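Local coordinates for protein DNA gyrase, B subunit, truncated (PDB 3CWV) that probably takes part in the ATP-dependent breakage, passage and rejoining of double-stranded DNA, as a member of the type II topoisomerase GyrB family, at residues V114-D119 with W123-E128; I64-T69 with D94-D99; R80-A85 with G130-E135. All blocks are in the same frame, centred on the assembly; numbering follows the deposited sequence.

Interaction 1 (V114-D119 with W123-E128); sequences VDIWAD and WRVMGE
Arg124 lies alongside Asp115 on one face of an antiparallel strand pair, the two side chains pointing the same way and joined by a salt bridge. The bond is carried by Arg124 NE, which meets Asp115 OD1 on its syn side at 2.8 Å and almost straight, with an angle of 167° at the hydrogen. OD1 sits in the guanidinium plane, yet the carboxylate is turned 88° against that plane; both Arg124 nitrogens converge on this one oxygen, NH2 adding a weak bond to Asp115 OD1 at 3.3 Å. Arg124 gets there with CG anti to the backbone N (chi1 -178°) and a bend at chi3 that swings NE round, close to the carboxylate plane. Its NH2 also forms a salt bridge with Glu143, while Gln113 and Gln122 hold the two oxygens of Asp115. Replacing Arg124 by an alanine removes the guanidinium and would probably leave the buried Asp115 carboxylate and Glu143 without their shared positive partner.

The face bearing Val114, Ile116, Trp123 and Val125 is mainly apolar and packs on helix 75-82. Ile116 CD1 comes to the edge of the Trp123 ring, 4.4 Å from its CD1, and also touches Val125 CG2, while Val114 packs on Val125 through their CB atoms. Trp123 NE1 is bonded to Glu135 O.

Val114 with Val125 and Ile116 with Trp123 are hydrogen-bonded pairs, each closed by two backbone bonds. They flank the non-hydrogen-bonded pair Asp115 with Arg124, the regular alternation of an antiparallel beta hairpin, here strands 109-118 and 121-128 within the large mixed sheet.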
ATOM      1  N   VAL A 114     -16.579  15.684   2.537  1.00 21.52           N
ATOM      2  CA  VAL A 114     -16.676  14.299   2.158  1.00 19.25           C
ATOM      3  C   VAL A 114     -17.986  14.113   1.352  1.00 20.58           C
ATOM      4  O   VAL A 114     -19.030  14.536   1.798  1.00 22.00           O
ATOM      5  CB  VAL A 114     -16.712  13.409   3.425  1.00 22.53           C
ATOM      6  CG1 VAL A 114     -16.990  11.948   3.090  1.00 21.45           C
ATOM      7  CG2 VAL A 114     -15.358  13.507   4.180  1.00 20.04           C
ATOM      8  N   ASP A 115     -17.898  13.453   0.211  1.00 21.24           N
ATOM      9  CA  ASP A 115     -19.092  13.158  -0.609  1.00 24.91           C
ATOM     10  C   ASP A 115     -19.250  11.662  -0.727  1.00 22.98           C
ATOM     11  O   ASP A 115     -18.273  10.941  -0.917  1.00 24.63           O
ATOM     12  CB  ASP A 115     -18.952  13.762  -1.994  1.00 22.55           C
ATOM     13  CG  ASP A 115     -19.012  15.280  -1.989  1.00 29.64           C
ATOM     14  OD1 ASP A 115     -20.139  15.814  -2.012  1.00 30.40           O
ATOM     15  OD2 ASP A 115     -17.938  15.950  -2.018  1.00 29.35           O
ATOM     16  N   ILE A 116     -20.482  11.176  -0.593  1.00 23.76           N
ATOM     17  CA  ILE A 116     -20.731   9.747  -0.688  1.00 23.31           C
ATOM     18  C   ILE A 116     -21.858   9.604  -1.716  1.00 24.57           C
ATOM     19  O   ILE A 116     -22.882  10.277  -1.598  1.00 24.34           O
ATOM     20  CB  ILE A 116     -21.180   9.105   0.669  1.00 25.00           C
ATOM     21  CG1 ILE A 116     -20.248   9.463   1.846  1.00 24.54           C
ATOM     22  CG2 ILE A 116     -21.295   7.581   0.545  1.00 25.01           C
ATOM     23  CD1 ILE A 116     -20.812  10.580   2.736  1.00 22.13           C
ATOM     24  N   TRP A 117     -21.640   8.767  -2.726  1.00 24.16           N
ATOM     25  CA  TRP A 117     -22.651   8.520  -3.763  1.00 28.38           C
ATOM     26  C   TRP A 117     -23.126   7.094  -3.531  1.00 27.23           C
ATOM     27  O   TRP A 117     -22.312   6.196  -3.339  1.00 25.66           O
ATOM     28  CB  TRP A 117     -22.046   8.611  -5.177  1.00 26.73           C
ATOM     29  CG  TRP A 117     -21.674   9.997  -5.682  1.00 28.39           C
ATOM     30  CD1 TRP A 117     -22.411  10.806  -6.486  1.00 28.15           C
ATOM     31  CD2 TRP A 117     -20.436  10.696  -5.431  1.00 28.11           C
ATOM     32  NE1 TRP A 117     -21.716  11.976  -6.747  1.00 30.10           N
ATOM     33  CE2 TRP A 117     -20.501  11.927  -6.112  1.00 28.28           C
ATOM     34  CE3 TRP A 117     -19.295  10.395  -4.683  1.00 27.73           C
ATOM     35  CZ2 TRP A 117     -19.466  12.861  -6.076  1.00 26.45           C
ATOM     36  CZ3 TRP A 117     -18.257  11.322  -4.642  1.00 24.12           C
ATOM     37  CH2 TRP A 117     -18.342  12.534  -5.343  1.00 25.42           C
ATOM     38  N   ALA A 118     -24.445   6.885  -3.552  1.00 32.08           N
ATOM     39  CA  ALA A 118     -25.036   5.543  -3.412  1.00 34.53           C
ATOM     40  C   ALA A 118     -26.512   5.627  -3.815  1.00 37.71           C
ATOM     41  O   ALA A 118     -27.159   6.628  -3.546  1.00 38.13           O
ATOM     42  CB  ALA A 118     -24.925   5.044  -1.989  1.00 33.33           C
ATOM     43  N   ASP A 119     -27.030   4.597  -4.482  1.00 43.13           N
ATOM     44  CA  ASP A 119     -28.480   4.527  -4.794  1.00 45.66           C
ATOM     45  C   ASP A 119     -29.003   5.695  -5.604  1.00 45.64           C
ATOM     46  O   ASP A 119     -30.098   6.196  -5.347  1.00 48.95           O
ATOM     47  CB  ASP A 119     -29.295   4.443  -3.502  1.00 47.10           C
ATOM     48  CG  ASP A 119     -28.880   3.276  -2.633  1.00 54.55           C
ATOM     49  OD1 ASP A 119     -28.827   2.145  -3.169  1.00 56.73           O
ATOM     50  OD2 ASP A 119     -28.601   3.496  -1.421  1.00 60.36           O
ATOM     51  N   TRP A 123     -24.643  12.261  -0.722  1.00 26.74           N
ATOM     52  CA  TRP A 123     -24.684  12.904   0.579  1.00 26.34           C
ATOM     53  C   TRP A 123     -23.341  13.594   0.808  1.00 23.55           C
ATOM     54  O   TRP A 123     -22.318  13.073   0.379  1.00 25.37           O
ATOM     55  CB  TRP A 123     -24.897  11.838   1.655  1.00 25.30           C
ATOM     56  CG  TRP A 123     -25.259  12.419   2.970  1.00 27.07           C
ATOM     57  CD1 TRP A 123     -24.424  12.653   4.051  1.00 23.95           C
ATOM     58  CD2 TRP A 123     -26.561  12.872   3.354  1.00 27.96           C
ATOM     59  NE1 TRP A 123     -25.151  13.236   5.075  1.00 24.55           N
ATOM     60  CE2 TRP A 123     -26.459  13.380   4.666  1.00 32.28           C
ATOM     61  CE3 TRP A 123     -27.812  12.890   2.706  1.00 31.84           C
ATOM     62  CZ2 TRP A 123     -27.569  13.900   5.354  1.00 31.09           C
ATOM     63  CZ3 TRP A 123     -28.911  13.420   3.380  1.00 31.65           C
ATOM     64  CH2 TRP A 123     -28.783  13.913   4.697  1.00 31.83           C
ATOM     65  N   ARG A 124     -23.356  14.725   1.505  1.00 24.38           N
ATOM     66  CA  ARG A 124     -22.155  15.536   1.720  1.00 24.34           C
ATOM     67  C   ARG A 124     -22.008  15.931   3.195  1.00 25.50           C
ATOM     68  O   ARG A 124     -22.946  16.484   3.786  1.00 24.22           O
ATOM     69  CB  ARG A 124     -22.208  16.800   0.848  1.00 26.13           C
ATOM     70  CG  ARG A 124     -20.952  17.728   0.955  1.00 23.16           C
ATOM     71  CD  ARG A 124     -21.071  18.886  -0.036  1.00 28.24           C
ATOM     72  NE  ARG A 124     -20.921  18.387  -1.402  1.00 26.06           N
ATOM     73  CZ  ARG A 124     -21.233  19.049  -2.506  1.00 27.59           C
ATOM     74  NH1 ARG A 124     -21.755  20.263  -2.437  1.00 29.04           N
ATOM     75  NH2 ARG A 124     -21.054  18.469  -3.680  1.00 30.00           N
ATOM     76  N   VAL A 125     -20.812  15.708   3.757  1.00 24.09           N
ATOM     77  CA  VAL A 125     -20.485  16.090   5.138  1.00 23.59           C
ATOM     78  C   VAL A 125     -19.336  17.105   5.100  1.00 23.76           C
ATOM     79  O   VAL A 125     -18.305  16.821   4.500  1.00 23.39           O
ATOM     80  CB  VAL A 125     -19.985  14.865   5.950  1.00 26.51           C
ATOM     81  CG1 VAL A 125     -19.649  15.268   7.449  1.00 24.90           C
ATOM     82  CG2 VAL A 125     -20.985  13.707   5.862  1.00 24.32           C
ATOM     83  N   MET A 126     -19.540  18.282   5.689  1.00 22.79           N
ATOM     84  CA  MET A 126     -18.515  19.325   5.720  1.00 23.77           C
ATOM     85  C   MET A 126     -17.754  19.175   7.021  1.00 23.01           C
ATOM     86  O   MET A 126     -18.307  18.696   8.009  1.00 24.56           O
ATOM     87  CB  MET A 126     -19.136  20.743   5.643  1.00 23.73           C
ATOM     88  CG  MET A 126     -19.909  21.036   4.271  1.00 27.03           C
ATOM     89  SD  MET A 126     -19.042  20.705   2.749  1.00 19.79           S
ATOM     90  CE  MET A 126     -17.745  21.919   2.874  1.00 31.71           C
ATOM     91  N   GLY A 127     -16.484  19.586   7.018  1.00 23.74           N
ATOM     92  CA  GLY A 127     -15.689  19.538   8.239  1.00 20.81           C
ATOM     93  C   GLY A 127     -15.011  20.895   8.447  1.00 23.04           C
ATOM     94  O   GLY A 127     -14.624  21.550   7.478  1.00 23.37           O
ATOM     95  N   GLU A 128     -14.902  21.334   9.706  1.00 24.74           N
ATOM     96  CA  GLU A 128     -14.092  22.527  10.024  1.00 27.62           C
ATOM     97  C   GLU A 128     -13.235  22.233  11.257  1.00 24.33           C
ATOM     98  O   GLU A 128     -13.742  21.705  12.252  1.00 25.68           O
ATOM     99  CB  GLU A 128     -15.019  23.726  10.319  1.00 25.71           C
ATOM    100  CG  GLU A 128     -16.064  23.989   9.214  1.00 30.55           C
ATOM    101  CD  GLU A 128     -16.989  25.167   9.519  1.00 35.21           C
ATOM    102  OE1 GLU A 128     -16.953  25.712  10.651  1.00 38.10           O
ATOM    103  OE2 GLU A 128     -17.774  25.537   8.624  1.00 45.69           O
TER

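Interaction 2 (I64-T69 with D94-D99); sequences IALFCT and DGWGWD
The sulfur of Cys68 set at the edge of the Trp96 indole is the unusual feature of this contact; no direct hydrogen bond joins the segments. Cys68 SG lies 5.3 Å from the centroid of the five-membered ring of Trp96 and 88° off the ring normal, so it lies beside the indole and not over its face. The nearest ring atom to the sulfur is Trp96 CZ2, at 4.1 Å. Cys68 CB meets the nitrogen side of the same ring obliquely, 4.0 Å from Trp96 NE1. Two residues earlier on the strand, Leu66 CD2 reaches the ring edge near its plane, 4.5 Å from Trp96 CZ2. Leu66 CD2 and Cys68 SG thus meet the indole at its edge, both from side chains on the same side of the strand.

With chi1 at -160°, Trp96 CG stands roughly anti to its own backbone N, which carries the indole out from the loop toward the strand. Its polar atom is met by a water that lies in the ring plane: Trp96 NE1 donates a weak bond of 3.1 Å to it, and the water in turn donates to Thr69 O at 2.9 Å, just beyond Cys68. The loop that delivers Trp96 is shaped by a type II turn from Gly95 to Trp98, closed by Trp98 N on Gly95 O at 3.0 Å; Gly97 takes the positive phi of its third position.

Strand 64-70 runs between strands 53-58 and 151-159 in the large mixed sheet, consistent with the GHKL ATPase fold of GyrB-type topoisomerases. Trp96 packs beside it, touching Val41 and Glu45 of helix 28-47, Asn77 and Leu78 of helix 75-82, and Val153 of strand 151-159.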
ATOM      1  N   ILE A  64      -6.008  18.292  -1.012  1.00 27.21           N
ATOM      2  CA  ILE A  64      -5.773  16.937  -1.473  1.00 24.92           C
ATOM      3  C   ILE A  64      -7.161  16.318  -1.612  1.00 23.21           C
ATOM      4  O   ILE A  64      -8.005  16.513  -0.739  1.00 22.67           O
ATOM      5  CB  ILE A  64      -5.024  16.121  -0.382  1.00 26.79           C
ATOM      6  CG1 ILE A  64      -3.570  16.566  -0.267  1.00 28.81           C
ATOM      7  CG2 ILE A  64      -5.067  14.589  -0.678  1.00 30.26           C
ATOM      8  CD1 ILE A  64      -2.647  16.049  -1.384  1.00 33.45           C
ATOM      9  N   ALA A  65      -7.424  15.597  -2.687  1.00 23.71           N
ATOM     10  CA  ALA A  65      -8.682  14.825  -2.673  1.00 24.08           C
ATOM     11  C   ALA A  65      -8.407  13.392  -3.075  1.00 22.43           C
ATOM     12  O   ALA A  65      -7.587  13.135  -3.972  1.00 24.86           O
ATOM     13  CB  ALA A  65      -9.732  15.454  -3.597  1.00 26.70           C
ATOM     14  N   LEU A  66      -9.093  12.450  -2.426  1.00 22.38           N
ATOM     15  CA  LEU A  66      -9.008  11.048  -2.840  1.00 20.74           C
ATOM     16  C   LEU A  66     -10.434  10.575  -3.098  1.00 24.71           C
ATOM     17  O   LEU A  66     -11.307  10.805  -2.254  1.00 23.81           O
ATOM     18  CB  LEU A  66      -8.357  10.202  -1.733  1.00 22.98           C
ATOM     19  CG  LEU A  66      -8.266   8.702  -2.106  1.00 23.80           C
ATOM     20  CD1 LEU A  66      -6.908   8.353  -2.554  1.00 34.45           C
ATOM     21  CD2 LEU A  66      -8.702   7.833  -0.969  1.00 33.88           C
ATOM     22  N   PHE A  67     -10.668   9.987  -4.274  1.00 22.96           N
ATOM     23  CA  PHE A  67     -11.944   9.341  -4.586  1.00 24.24           C
ATOM     24  C   PHE A  67     -11.745   7.845  -4.775  1.00 25.04           C
ATOM     25  O   PHE A  67     -10.750   7.419  -5.369  1.00 22.34           O
ATOM     26  CB  PHE A  67     -12.592   9.956  -5.838  1.00 26.91           C
ATOM     27  CG  PHE A  67     -13.813   9.194  -6.314  1.00 29.38           C
ATOM     28  CD1 PHE A  67     -15.054   9.444  -5.760  1.00 27.55           C
ATOM     29  CD2 PHE A  67     -13.695   8.202  -7.285  1.00 25.58           C
ATOM     30  CE1 PHE A  67     -16.182   8.723  -6.164  1.00 27.08           C
ATOM     31  CE2 PHE A  67     -14.813   7.479  -7.701  1.00 27.44           C
ATOM     32  CZ  PHE A  67     -16.058   7.745  -7.145  1.00 28.47           C
ATOM     33  N   CYS A  68     -12.702   7.052  -4.274  1.00 25.52           N
ATOM     34  CA  CYS A  68     -12.674   5.599  -4.406  1.00 25.16           C
ATOM     35  C   CYS A  68     -14.052   5.121  -4.845  1.00 23.89           C
ATOM     36  O   CYS A  68     -15.033   5.603  -4.311  1.00 21.02           O
ATOM     37  CB  CYS A  68     -12.420   4.971  -3.047  1.00 26.24           C
ATOM     38  SG  CYS A  68     -10.779   5.193  -2.444  1.00 34.79           S
ATOM     39  N   THR A  69     -14.113   4.189  -5.794  1.00 22.86           N
ATOM     40  CA  THR A  69     -15.376   3.540  -6.144  1.00 24.56           C
ATOM     41  C   THR A  69     -15.598   2.436  -5.147  1.00 25.33           C
ATOM     42  O   THR A  69     -14.671   2.013  -4.454  1.00 24.56           O
ATOM     43  CB  THR A  69     -15.357   2.944  -7.589  1.00 24.47           C
ATOM     44  OG1 THR A  69     -14.226   2.073  -7.733  1.00 26.15           O
ATOM     45  CG2 THR A  69     -15.275   4.072  -8.634  1.00 25.68           C
ATOM     46  N   ASP A  94     -16.213  -3.205  10.754  1.00 26.75           N
ATOM     47  CA  ASP A  94     -15.954  -3.205   9.311  1.00 27.23           C
ATOM     48  C   ASP A  94     -16.476  -1.928   8.692  1.00 26.87           C
ATOM     49  O   ASP A  94     -17.390  -1.306   9.225  1.00 27.24           O
ATOM     50  CB  ASP A  94     -16.658  -4.383   8.599  1.00 28.69           C
ATOM     51  CG  ASP A  94     -16.267  -5.744   9.172  1.00 32.33           C
ATOM     52  OD1 ASP A  94     -15.430  -6.408   8.527  1.00 31.09           O
ATOM     53  OD2 ASP A  94     -16.791  -6.126  10.262  1.00 30.80           O
ATOM     54  N   GLY A  95     -15.920  -1.544   7.547  1.00 25.83           N
ATOM     55  CA  GLY A  95     -16.390  -0.330   6.898  1.00 25.13           C
ATOM     56  C   GLY A  95     -15.269   0.408   6.228  1.00 23.09           C
ATOM     57  O   GLY A  95     -14.077   0.176   6.531  1.00 23.13           O
ATOM     58  N   TRP A  96     -15.649   1.263   5.287  1.00 21.45           N
ATOM     59  CA  TRP A  96     -14.699   2.161   4.624  1.00 23.68           C
ATOM     60  C   TRP A  96     -13.943   3.004   5.667  1.00 23.03           C
ATOM     61  O   TRP A  96     -14.534   3.802   6.382  1.00 27.17           O
ATOM     62  CB  TRP A  96     -15.421   3.062   3.605  1.00 23.58           C
ATOM     63  CG  TRP A  96     -14.478   3.632   2.598  1.00 26.46           C
ATOM     64  CD1 TRP A  96     -14.113   3.077   1.391  1.00 26.97           C
ATOM     65  CD2 TRP A  96     -13.757   4.866   2.710  1.00 21.48           C
ATOM     66  NE1 TRP A  96     -13.211   3.915   0.736  1.00 27.43           N
ATOM     67  CE2 TRP A  96     -12.970   5.008   1.527  1.00 22.29           C
ATOM     68  CE3 TRP A  96     -13.723   5.878   3.673  1.00 24.45           C
ATOM     69  CZ2 TRP A  96     -12.141   6.109   1.301  1.00 30.73           C
ATOM     70  CZ3 TRP A  96     -12.899   6.979   3.447  1.00 26.28           C
ATOM     71  CH2 TRP A  96     -12.116   7.079   2.261  1.00 26.73           C
ATOM     72  N   GLY A  97     -12.638   2.814   5.770  1.00 22.83           N
ATOM     73  CA  GLY A  97     -11.819   3.597   6.748  1.00 21.47           C
ATOM     74  C   GLY A  97     -11.938   3.102   8.182  1.00 24.43           C
ATOM     75  O   GLY A  97     -11.358   3.687   9.089  1.00 22.59           O
ATOM     76  N   TRP A  98     -12.645   1.986   8.403  1.00 22.98           N
ATOM     77  CA  TRP A  98     -12.740   1.415   9.746  1.00 25.35           C
ATOM     78  C   TRP A  98     -11.384   0.818  10.139  1.00 24.30           C
ATOM     79  O   TRP A  98     -10.752   0.119   9.349  1.00 27.85           O
ATOM     80  CB  TRP A  98     -13.814   0.318   9.814  1.00 25.49           C
ATOM     81  CG  TRP A  98     -14.263   0.011  11.205  1.00 26.15           C
ATOM     82  CD1 TRP A  98     -13.690  -0.868  12.073  1.00 26.01           C
ATOM     83  CD2 TRP A  98     -15.400   0.561  11.881  1.00 26.74           C
ATOM     84  NE1 TRP A  98     -14.396  -0.888  13.258  1.00 25.69           N
ATOM     85  CE2 TRP A  98     -15.438  -0.010  13.170  1.00 24.35           C
ATOM     86  CE3 TRP A  98     -16.396   1.478  11.516  1.00 27.83           C
ATOM     87  CZ2 TRP A  98     -16.446   0.288  14.103  1.00 28.71           C
ATOM     88  CZ3 TRP A  98     -17.391   1.803  12.472  1.00 25.16           C
ATOM     89  CH2 TRP A  98     -17.407   1.194  13.734  1.00 26.96           C
ATOM     90  N   ASP A  99     -10.962   1.069  11.362  1.00 23.69           N
ATOM     91  CA  ASP A  99      -9.612   0.734  11.816  1.00 24.68           C
ATOM     92  C   ASP A  99      -8.493   1.289  10.901  1.00 23.65           C
ATOM     93  O   ASP A  99      -7.525   0.589  10.580  1.00 26.66           O
ATOM     94  CB  ASP A  99      -9.440  -0.777  11.986  1.00 25.08           C
ATOM     95  CG  ASP A  99      -8.252  -1.142  12.921  1.00 26.21           C
ATOM     96  OD1 ASP A  99      -7.909  -0.337  13.799  1.00 28.46           O
ATOM     97  OD2 ASP A  99      -7.682  -2.238  12.753  1.00 34.62           O
TER
HETATM   98  O   HOH W   1     -13.645   2.214  -1.799  1.00 34.18           O

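Interaction 3 (R80-A85 with G130-E135); sequences RVATGA and GHPQGE
Apolar packing between Pro132 and the residues Thr83 and Ala82 makes up the direct part of this contact. The methyl of Thr83 does most of the touching: its CG2 lies 3.4 Å from Pro132 CG, tighter than usual van der Waals contact, and 3.7 Å from Pro132 CD. The two side chains cross at about a right angle, with the methyl against the CG-CD side of the pyrrolidine ring. At chi1 57°, Thr83 places CG2 beside its backbone N and anti to the carbonyl carbon, which turns the methyl to the proline. Ala82 adds a looser touch, CB to Pro132 CG at 4.5 Å.

Across the segments the polar link is made by water. A single molecule donates to both Ala82 O, at 2.8 Å, and Gly130 O, at 2.6 Å, joining a carbonyl in the last turn of the helix to that of Gly130.

Backbone hydrogen bonds within 80-85 set the helix terminus in place. Ala85 N bonds to Arg80 O at 3.1 Å and Gly84 N to Val81 O at 3.0 Å, a Schellman motif whose C-prime residue is Gly84, with positive phi. Arg80 O also accepts from Thr83 N, the two donors reaching it from opposite faces of its plane. On the other segment, Gln133 folds back on its own segment: NE2 donates to His131 O from above the carbonyl plane.

The contact sets the C-terminal end of helix 75-82 against the start of strand 131-139, at the edge of the large sheet. Tyr112 of strand 109-118 touches both Ala82 and Pro132, Val125 of strand 121-128 packs on Pro132, and Leu106 of helix 102-107 lies against Ala82.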
ATOM      1  N   ARG A  80     -19.762   8.094  11.069  1.00 25.45           N
ATOM      2  CA  ARG A  80     -19.216   7.433  12.257  1.00 25.46           C
ATOM      3  C   ARG A  80     -17.679   7.471  12.303  1.00 26.48           C
ATOM      4  O   ARG A  80     -17.096   7.855  13.322  1.00 24.84           O
ATOM      5  CB  ARG A  80     -19.717   5.978  12.363  1.00 27.30           C
ATOM      6  CG  ARG A  80     -21.223   5.850  12.656  1.00 29.33           C
ATOM      7  CD  ARG A  80     -21.603   4.362  12.883  1.00 33.77           C
ATOM      8  NE  ARG A  80     -21.095   3.867  14.174  1.00 46.27           N
ATOM      9  CZ  ARG A  80     -20.787   2.597  14.444  1.00 48.02           C
ATOM     10  NH1 ARG A  80     -20.920   1.643  13.519  1.00 42.26           N
ATOM     11  NH2 ARG A  80     -20.329   2.285  15.651  1.00 51.83           N
ATOM     12  N   VAL A  81     -17.032   7.053  11.214  1.00 24.56           N
ATOM     13  CA  VAL A  81     -15.573   7.029  11.182  1.00 25.80           C
ATOM     14  C   VAL A  81     -14.990   8.435  11.289  1.00 27.20           C
ATOM     15  O   VAL A  81     -13.933   8.609  11.881  1.00 25.19           O
ATOM     16  CB  VAL A  81     -15.016   6.267   9.962  1.00 26.20           C
ATOM     17  CG1 VAL A  81     -13.524   6.446   9.855  1.00 35.26           C
ATOM     18  CG2 VAL A  81     -15.373   4.757  10.063  1.00 27.45           C
ATOM     19  N   ALA A  82     -15.701   9.437  10.771  1.00 26.62           N
ATOM     20  CA  ALA A  82     -15.237  10.816  10.858  1.00 29.77           C
ATOM     21  C   ALA A  82     -15.066  11.329  12.297  1.00 30.35           C
ATOM     22  O   ALA A  82     -14.275  12.228  12.525  1.00 30.78           O
ATOM     23  CB  ALA A  82     -16.163  11.756  10.060  1.00 28.94           C
ATOM     24  N   THR A  83     -15.823  10.799  13.260  1.00 31.78           N
ATOM     25  CA  THR A  83     -15.564  11.184  14.667  1.00 33.53           C
ATOM     26  C   THR A  83     -14.773  10.162  15.494  1.00 32.27           C
ATOM     27  O   THR A  83     -14.691  10.268  16.721  1.00 34.40           O
ATOM     28  CB  THR A  83     -16.808  11.567  15.415  1.00 35.56           C
ATOM     29  OG1 THR A  83     -17.742  10.487  15.366  1.00 37.01           O
ATOM     30  CG2 THR A  83     -17.429  12.805  14.793  1.00 40.24           C
ATOM     31  N   GLY A  84     -14.185   9.184  14.830  1.00 27.77           N
ATOM     32  CA  GLY A  84     -13.323   8.267  15.540  1.00 26.75           C
ATOM     33  C   GLY A  84     -13.787   6.849  15.693  1.00 24.35           C
ATOM     34  O   GLY A  84     -13.074   6.014  16.258  1.00 24.79           O
ATOM     35  N   ALA A  85     -14.972   6.517  15.177  1.00 25.17           N
ATOM     36  CA  ALA A  85     -15.402   5.120  15.286  1.00 26.30           C
ATOM     37  C   ALA A  85     -14.404   4.145  14.646  1.00 23.78           C
ATOM     38  O   ALA A  85     -13.963   4.337  13.504  1.00 25.96           O
ATOM     39  CB  ALA A  85     -16.839   4.936  14.664  1.00 23.32           C
ATOM     40  N   GLY A 130     -11.301  20.024  12.012  1.00 25.55           N
ATOM     41  CA  GLY A 130     -11.167  18.625  12.299  1.00 22.61           C
ATOM     42  C   GLY A 130     -12.453  17.906  12.569  1.00 24.61           C
ATOM     43  O   GLY A 130     -12.433  16.688  12.712  1.00 23.29           O
ATOM     44  N   HIS A 131     -13.558  18.657  12.672  1.00 25.44           N
ATOM     45  CA  HIS A 131     -14.839  18.125  13.154  1.00 24.73           C
ATOM     46  C   HIS A 131     -15.926  18.161  12.088  1.00 23.41           C
ATOM     47  O   HIS A 131     -16.091  19.162  11.441  1.00 25.02           O
ATOM     48  CB  HIS A 131     -15.389  18.989  14.315  1.00 25.22           C
ATOM     49  CG  HIS A 131     -14.582  18.890  15.567  1.00 25.38           C
ATOM     50  ND1 HIS A 131     -14.753  17.871  16.470  1.00 28.57           N
ATOM     51  CD2 HIS A 131     -13.578  19.662  16.043  1.00 28.83           C
ATOM     52  CE1 HIS A 131     -13.888  18.018  17.463  1.00 33.34           C
ATOM     53  NE2 HIS A 131     -13.154  19.089  17.218  1.00 24.94           N
ATOM     54  N   PRO A 132     -16.737  17.109  11.999  1.00 26.42           N
ATOM     55  CA  PRO A 132     -17.848  17.194  11.041  1.00 27.91           C
ATOM     56  C   PRO A 132     -18.860  18.238  11.497  1.00 30.37           C
ATOM     57  O   PRO A 132     -19.113  18.398  12.692  1.00 30.48           O
ATOM     58  CB  PRO A 132     -18.482  15.787  11.065  1.00 27.97           C
ATOM     59  CG  PRO A 132     -18.016  15.144  12.332  1.00 27.87           C
ATOM     60  CD  PRO A 132     -16.736  15.857  12.783  1.00 25.95           C
ATOM     61  N   GLN A 133     -19.403  18.965  10.539  1.00 30.94           N
ATOM     62  CA  GLN A 133     -20.486  19.887  10.816  1.00 33.42           C
ATOM     63  C   GLN A 133     -21.823  19.149  10.740  1.00 34.58           C
ATOM     64  O   GLN A 133     -22.354  18.909   9.654  1.00 36.98           O
ATOM     65  CB  GLN A 133     -20.396  21.035   9.840  1.00 31.64           C
ATOM     66  CG  GLN A 133     -19.046  21.741   9.944  1.00 32.07           C
ATOM     67  CD  GLN A 133     -18.780  22.191  11.374  1.00 32.35           C
ATOM     68  OE1 GLN A 133     -19.413  23.129  11.855  1.00 36.04           O
ATOM     69  NE2 GLN A 133     -17.878  21.492  12.078  1.00 30.44           N
ATOM     70  N   GLY A 134     -22.324  18.737  11.900  1.00 35.95           N
ATOM     71  CA  GLY A 134     -23.587  17.980  11.983  1.00 34.70           C
ATOM     72  C   GLY A 134     -23.427  16.619  11.332  1.00 36.02           C
ATOM     73  O   GLY A 134     -22.355  16.032  11.381  1.00 35.34           O
ATOM     74  N   GLU A 135     -24.481  16.116  10.694  1.00 30.60           N
ATOM     75  CA  GLU A 135     -24.392  14.842  10.014  1.00 29.36           C
ATOM     76  C   GLU A 135     -24.500  14.982   8.465  1.00 29.20           C
ATOM     77  O   GLU A 135     -24.709  13.998   7.770  1.00 31.33           O
ATOM     78  CB  GLU A 135     -25.451  13.881  10.560  1.00 28.91           C
ATOM     79  CG  GLU A 135     -26.880  14.374  10.330  1.00 31.08           C
ATOM     80  CD  GLU A 135     -27.904  13.439  10.917  1.00 33.60           C
ATOM     81  OE1 GLU A 135     -27.723  12.213  10.808  1.00 32.83           O
ATOM     82  OE2 GLU A 135     -28.887  13.935  11.496  1.00 32.36           O
TER
HETATM   83  O   HOH W   2     -13.750  14.763  11.555  1.00 22.67           O

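Following the chain from the N terminus, strand 64-70 is the first of the segments involved, and helix 75-82 comes next. Interaction 2 closes the first loop when residues 94-99 return to that strand. By then the chain has passed through 80-85, whose partner 130-135 comes much later, so interactions 2 and 3 cross. Interaction 1, a short hairpin closure, falls wholly between the two halves of interaction 3 and begins after interaction 2 is complete. All three reach the same large sheet. Trp117 packs on Phe67, and Trp98 on Val81 and Ala85; strands 121-128 and 131-139 are sheet neighbours, where Met126 O probably accepts from Gln133 N, tying interaction 1 to interaction 3.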